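PDB 2ZDJ: hypothetical protein TTMA177 from Thermus thermophilus phage TMA, which is of unknown function, a small single-domain phage protein with a cystatin-like alpha-plus-beta fold. Local coordinates for residues Lys8-Asp13 / Ala38-Val43; Asp12-Ile17 / Glu50-Asp55. All coordinates share one frame; numbering follows the deposited sequence.

Contact 1 of 2, residues Lys8-Asp13 / Ala38-Val43; sequences KDFGDD and ALFVKV
Phe-10 and Phe-40 face each other with their CA atoms 7.9 Å apart, the CA atoms of Asp-13 and Lys-42 are separated by 6.3 Å, and the loop 8-13 meets strand 38-44 through these residues, with no direct backbone hydrogen bond between the segments. The two phenylalanine rings form an offset stack, centroids 4.6 Å apart and planes only 2° from parallel. The shift between the rings brings CB of Phe-40 over the face of Phe-10 as a CH-pi contact, while CD2 of Phe-10 sits over the middle of the Phe-40 ring. Further along, Lys-42 leaves the strand with CG anti to its backbone N (chi1 163°) and bends at chi2 and chi3. Its methylenes run past the carbonyl of Asp-13, with Lys-42 CG 3.9 Å from Asp-13 O, and carry NZ to the carboxylate. There Lys-42 NZ meets Asp-13 OD1 at 3.3 Å, a salt bridge whose hydrogen bond is weak. One water links Asp-13 O to the backbone N of Val-43; another bonds to Asp-13 OD1 and, weakly, to Lys-42 NZ. Lys-42 NZ also forms a salt bridge with Glu-50, so its charge is probably shared between two carboxylates. Apolar stacking thus joins the loop to the buried part of the strand, whereas the polar end pairs opposite charges through a long direct salt bridge supplemented by water, and so probably contributes less than a short, well-directed bridge would.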
loop_
_atom_site.group_PDB
_atom_site.type_symbol
_atom_site.label_atom_id
_atom_site.label_comp_id
_atom_site.label_asym_id
_atom_site.label_seq_id
_atom_site.Cartn_x
_atom_site.Cartn_y
_atom_site.Cartn_z
ATOM N N LYS A 8 -4.887 -0.448 -11.055
ATOM C CA LYS A 8 -4.848 0.392 -12.248
ATOM C C LYS A 8 -5.206 1.841 -11.932
ATOM O O LYS A 8 -4.798 2.753 -12.646
ATOM C CB LYS A 8 -5.800 -0.141 -13.328
ATOM C CG LYS A 8 -7.264 0.199 -13.106
ATOM C CD LYS A 8 -8.121 -0.130 -14.328
ATOM C CE LYS A 8 -9.569 0.306 -14.119
ATOM N NZ LYS A 8 -10.443 0.035 -15.298
ATOM N N ASP A 9 -5.956 2.066 -10.858
ATOM C CA ASP A 9 -6.336 3.430 -10.519
ATOM C C ASP A 9 -5.367 4.210 -9.625
ATOM O O ASP A 9 -5.635 5.351 -9.268
ATOM C CB ASP A 9 -7.751 3.450 -9.942
ATOM C CG ASP A 9 -8.791 3.080 -10.976
ATOM O OD1 ASP A 9 -8.638 3.518 -12.135
ATOM O OD2 ASP A 9 -9.756 2.362 -10.644
ATOM N N PHE A 10 -4.239 3.600 -9.278
ATOM C CA PHE A 10 -3.225 4.275 -8.474
ATOM C C PHE A 10 -2.315 5.073 -9.409
ATOM O O PHE A 10 -1.512 4.495 -10.140
ATOM C CB PHE A 10 -2.395 3.253 -7.705
ATOM C CG PHE A 10 -3.064 2.751 -6.468
ATOM C CD1 PHE A 10 -3.143 3.552 -5.338
ATOM C CD2 PHE A 10 -3.643 1.489 -6.438
ATOM C CE1 PHE A 10 -3.789 3.102 -4.195
ATOM C CE2 PHE A 10 -4.290 1.034 -5.297
ATOM C CZ PHE A 10 -4.362 1.841 -4.175
ATOM N N GLY A 11 -2.442 6.398 -9.381
ATOM C CA GLY A 11 -1.627 7.228 -10.247
ATOM C C GLY A 11 -0.208 7.472 -9.766
ATOM O O GLY A 11 0.254 6.849 -8.812
ATOM N N ASP A 12 0.474 8.398 -10.440
ATOM C CA ASP A 12 1.851 8.777 -10.137
ATOM C C ASP A 12 2.046 9.355 -8.740
ATOM O O ASP A 12 3.177 9.483 -8.285
ATOM C CB ASP A 12 2.368 9.817 -11.149
ATOM C CG ASP A 12 2.514 9.260 -12.557
ATOM O OD1 ASP A 12 1.485 8.944 -13.194
ATOM O OD2 ASP A 12 3.665 9.146 -13.033
ATOM N N ASP A 13 0.969 9.731 -8.059
ATOM C CA ASP A 13 1.152 10.275 -6.730
ATOM C C ASP A 13 1.384 9.159 -5.717
ATOM O O ASP A 13 1.619 9.414 -4.540
ATOM C CB ASP A 13 -0.019 11.188 -6.315
ATOM C CG ASP A 13 -1.390 10.570 -6.553
ATOM O OD1 ASP A 13 -2.329 10.973 -5.834
ATOM O OD2 ASP A 13 -1.541 9.713 -7.451
ATOM N N ALA A 38 2.721 -6.412 -0.778
ATOM C CA ALA A 38 3.162 -5.246 -1.525
ATOM C C ALA A 38 2.273 -4.099 -1.092
ATOM O O ALA A 38 1.093 -4.293 -0.771
ATOM C CB ALA A 38 3.033 -5.476 -3.016
ATOM N N LEU A 39 2.844 -2.908 -1.072
ATOM C CA LEU A 39 2.105 -1.731 -0.658
ATOM C C LEU A 39 2.164 -0.645 -1.708
ATOM O O LEU A 39 3.059 -0.620 -2.548
ATOM C CB LEU A 39 2.692 -1.183 0.640
ATOM C CG LEU A 39 2.750 -2.118 1.852
ATOM C CD1 LEU A 39 3.536 -1.459 2.962
ATOM C CD2 LEU A 39 1.329 -2.442 2.321
ATOM N N PHE A 40 1.166 0.227 -1.671
ATOM C CA PHE A 40 1.100 1.383 -2.537
ATOM C C PHE A 40 1.022 2.467 -1.477
ATOM O O PHE A 40 0.105 2.477 -0.642
ATOM C CB PHE A 40 -0.160 1.360 -3.402
ATOM C CG PHE A 40 -0.013 0.557 -4.668
ATOM C CD1 PHE A 40 0.623 1.101 -5.777
ATOM C CD2 PHE A 40 -0.518 -0.736 -4.753
ATOM C CE1 PHE A 40 0.754 0.368 -6.960
ATOM C CE2 PHE A 40 -0.392 -1.483 -5.935
ATOM C CZ PHE A 40 0.243 -0.928 -7.037
ATOM N N VAL A 41 2.002 3.354 -1.473
ATOM C CA VAL A 41 2.016 4.396 -0.466
ATOM C C VAL A 41 2.028 5.789 -1.066
ATOM O O VAL A 41 2.646 6.029 -2.103
ATOM C CB VAL A 41 3.268 4.278 0.435
ATOM C CG1 VAL A 41 3.282 2.952 1.176
ATOM C CG2 VAL A 41 4.511 4.398 -0.420
ATOM N N LYS A 42 1.322 6.706 -0.422
ATOM C CA LYS A 42 1.350 8.083 -0.871
ATOM C C LYS A 42 2.091 8.789 0.245
ATOM O O LYS A 42 1.688 8.743 1.409
ATOM C CB LYS A 42 -0.046 8.672 -1.034
ATOM C CG LYS A 42 -0.036 10.202 -1.108
ATOM C CD LYS A 42 -1.082 10.760 -2.064
ATOM C CE LYS A 42 -2.480 10.277 -1.744
ATOM N NZ LYS A 42 -3.476 10.820 -2.704
ATOM N N VAL A 43 3.193 9.423 -0.115
ATOM C CA VAL A 43 4.004 10.132 0.852
ATOM C C VAL A 43 3.607 11.597 0.842
ATOM O O VAL A 43 3.468 12.200 -0.220
ATOM C CB VAL A 43 5.499 9.973 0.510
ATOM C CG1 VAL A 43 6.354 10.767 1.492
ATOM C CG2 VAL A 43 5.872 8.489 0.562
HETATM O O HOH W 1 3.936 9.583 -2.979
HETATM O O HOH W 2 -5.025 10.806 -5.491
#

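Contact 2 of 2, residues Asp12-Ile17 / Glu50-Asp55; sequences DDYTLI and EVWGID
The side chains of Tyr-14, Glu-50 and Trp-52 rise from the same face of the sheet, each with CG anti to the carbonyl carbon and beside the backbone N (chi1 -75° in Glu-50); with Glu-50 extended beyond CG, its OE1 reaches both the phenol and the indole. Tyr-14 OH donates to Glu-50 OE1 at 2.7 Å. The oxygen lies at the edge of the tyrosine ring, near its plane, but the hydroxyl approaches from the syn side of the carboxylate and 31° out of its plane. On the anti lone pair of the same oxygen comes the indole N-H of Trp-52, NE1 to Glu-50 OE1 being 3.0 Å and nearly straight, with the acceptor in the indole plane. Two donors therefore grip one oxygen and restrict the rotation of the carboxylate, while OE2 faces the lysine of contact 1. Such bonding would be expected to stabilise the charged form of the glutamate. The two aromatic side chains also touch directly: Tyr-14 CE1 lies 3.7 Å from Trp-52 NE1, and the rings are set obliquely. Phe-10 packs edge-to-face with both, and Lys-5 shares a hydrogen bond with Tyr-14 OH. Strands 15-17 and 47-54 are not neighbours, since strand 38-44 runs between them; the contact is a bridge of side chains across an intervening strand, on the face of an antiparallel sheet whose other face carries helix 20-30, consistent with a cystatin-like fold.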
loop_
_atom_site.group_PDB
_atom_site.type_symbol
_atom_site.label_atom_id
_atom_site.label_comp_id
_atom_site.label_asym_id
_atom_site.label_seq_id
_atom_site.Cartn_x
_atom_site.Cartn_y
_atom_site.Cartn_z
ATOM N N ASP A 12 0.474 8.398 -10.440
ATOM C CA ASP A 12 1.851 8.777 -10.137
ATOM C C ASP A 12 2.046 9.355 -8.740
ATOM O O ASP A 12 3.177 9.483 -8.285
ATOM C CB ASP A 12 2.368 9.817 -11.149
ATOM C CG ASP A 12 2.514 9.260 -12.557
ATOM O OD1 ASP A 12 1.485 8.944 -13.194
ATOM O OD2 ASP A 12 3.665 9.146 -13.033
ATOM N N ASP A 13 0.969 9.731 -8.059
ATOM C CA ASP A 13 1.152 10.275 -6.730
ATOM C C ASP A 13 1.384 9.159 -5.717
ATOM O O ASP A 13 1.619 9.414 -4.540
ATOM C CB ASP A 13 -0.019 11.188 -6.315
ATOM C CG ASP A 13 -1.390 10.570 -6.553
ATOM O OD1 ASP A 13 -2.329 10.973 -5.834
ATOM O OD2 ASP A 13 -1.541 9.713 -7.451
ATOM N N TYR A 14 1.365 7.919 -6.198
ATOM C CA TYR A 14 1.590 6.747 -5.350
ATOM C C TYR A 14 2.897 6.047 -5.713
ATOM O O TYR A 14 3.365 6.137 -6.846
ATOM C CB TYR A 14 0.441 5.743 -5.509
ATOM C CG TYR A 14 -0.870 6.187 -4.909
ATOM C CD1 TYR A 14 -1.198 5.882 -3.585
ATOM C CD2 TYR A 14 -1.788 6.905 -5.668
ATOM C CE1 TYR A 14 -2.422 6.285 -3.041
ATOM C CE2 TYR A 14 -3.005 7.313 -5.134
ATOM C CZ TYR A 14 -3.319 7.003 -3.831
ATOM O OH TYR A 14 -4.524 7.420 -3.320
ATOM N N THR A 15 3.473 5.341 -4.747
ATOM C CA THR A 15 4.712 4.596 -4.964
ATOM C C THR A 15 4.548 3.144 -4.499
ATOM O O THR A 15 3.972 2.878 -3.444
ATOM C CB THR A 15 5.871 5.243 -4.212
ATOM O OG1 THR A 15 6.125 6.536 -4.772
ATOM C CG2 THR A 15 7.124 4.395 -4.324
ATOM N N LEU A 16 5.035 2.210 -5.310
ATOM C CA LEU A 16 4.945 0.792 -5.004
ATOM C C LEU A 16 6.086 0.351 -4.101
ATOM O O LEU A 16 7.234 0.722 -4.319
ATOM C CB LEU A 16 4.972 -0.022 -6.295
ATOM C CG LEU A 16 4.978 -1.549 -6.158
ATOM C CD1 LEU A 16 3.631 -2.027 -5.663
ATOM C CD2 LEU A 16 5.288 -2.180 -7.516
ATOM N N ILE A 17 5.759 -0.428 -3.077
ATOM C CA ILE A 17 6.757 -0.940 -2.148
ATOM C C ILE A 17 6.626 -2.457 -2.172
ATOM O O ILE A 17 5.548 -2.996 -1.886
ATOM C CB ILE A 17 6.504 -0.465 -0.689
ATOM C CG1 ILE A 17 6.462 1.065 -0.613
ATOM C CG2 ILE A 17 7.570 -1.027 0.227
ATOM C CD1 ILE A 17 7.696 1.742 -1.023
ATOM N N GLU A 50 -0.865 7.936 2.946
ATOM C CA GLU A 50 -1.738 6.809 2.674
ATOM C C GLU A 50 -0.915 5.542 2.530
ATOM O O GLU A 50 0.243 5.575 2.098
ATOM C CB GLU A 50 -2.546 7.033 1.380
ATOM C CG GLU A 50 -3.700 8.022 1.492
ATOM C CD GLU A 50 -4.414 8.271 0.154
ATOM O OE1 GLU A 50 -4.686 7.305 -0.595
ATOM O OE2 GLU A 50 -4.716 9.438 -0.141
ATOM N N VAL A 51 -1.511 4.424 2.920
ATOM C CA VAL A 51 -0.868 3.130 2.778
ATOM C C VAL A 51 -1.945 2.122 2.373
ATOM O O VAL A 51 -2.959 1.964 3.049
ATOM C CB VAL A 51 -0.176 2.674 4.094
ATOM C CG1 VAL A 51 0.435 1.301 3.914
ATOM C CG2 VAL A 51 0.914 3.670 4.478
ATOM N N TRP A 52 -1.730 1.462 1.245
ATOM C CA TRP A 52 -2.679 0.466 0.759
ATOM C C TRP A 52 -1.949 -0.836 0.500
ATOM O O TRP A 52 -0.787 -0.834 0.103
ATOM C CB TRP A 52 -3.286 0.895 -0.572
ATOM C CG TRP A 52 -4.042 2.158 -0.570
ATOM C CD1 TRP A 52 -3.535 3.423 -0.488
ATOM C CD2 TRP A 52 -5.450 2.299 -0.772
ATOM N NE1 TRP A 52 -4.543 4.346 -0.637
ATOM C CE2 TRP A 52 -5.730 3.682 -0.812
ATOM C CE3 TRP A 52 -6.506 1.388 -0.931
ATOM C CZ2 TRP A 52 -7.027 4.181 -1.005
ATOM C CZ3 TRP A 52 -7.797 1.881 -1.124
ATOM C CH2 TRP A 52 -8.044 3.269 -1.160
ATOM N N GLY A 53 -2.634 -1.957 0.684
ATOM C CA GLY A 53 -1.979 -3.219 0.409
ATOM C C GLY A 53 -2.737 -4.113 -0.547
ATOM O O GLY A 53 -3.947 -3.973 -0.733
ATOM N N ILE A 54 -2.000 -5.006 -1.195
ATOM C CA ILE A 54 -2.589 -5.986 -2.084
ATOM C C ILE A 54 -1.985 -7.284 -1.590
ATOM O O ILE A 54 -0.836 -7.313 -1.134
ATOM C CB ILE A 54 -2.262 -5.756 -3.602
ATOM C CG1 ILE A 54 -0.767 -5.891 -3.888
ATOM C CG2 ILE A 54 -2.777 -4.397 -4.040
ATOM C CD1 ILE A 54 0.032 -4.686 -3.554
ATOM N N ASP A 55 -2.759 -8.357 -1.650
ATOM C CA ASP A 55 -2.285 -9.645 -1.164
ATOM C C ASP A 55 -1.284 -10.340 -2.081
ATOM O O ASP A 55 -0.716 -11.374 -1.725
ATOM C CB ASP A 55 -3.494 -10.529 -0.865
ATOM C CG ASP A 55 -4.311 -9.994 0.308
ATOM O OD1 ASP A 55 -5.550 -10.166 0.327
ATOM O OD2 ASP A 55 -3.699 -9.399 1.223
#

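Contacts 1 and 2 have centres 4 Å apart and share Asp-12 and Asp-13, where the loop turns toward strand 15-17. Strand 38-44 is the common element: the backbone O of Leu-39 lies 2.8 Å from N of Ile-17, and the backbone O of Phe-40 lies 2.8 Å from N of Trp-52, both probable hydrogen bonds to its two neighbours in the sheet. Above this framework, Phe-10 connects the aromatic pair of contact 1 with Tyr-14 and Trp-52 of contact 2, and Lys-42 is common to the polar groups of both. Together they form one continuous aromatic and charged cluster over a single face of the sheet.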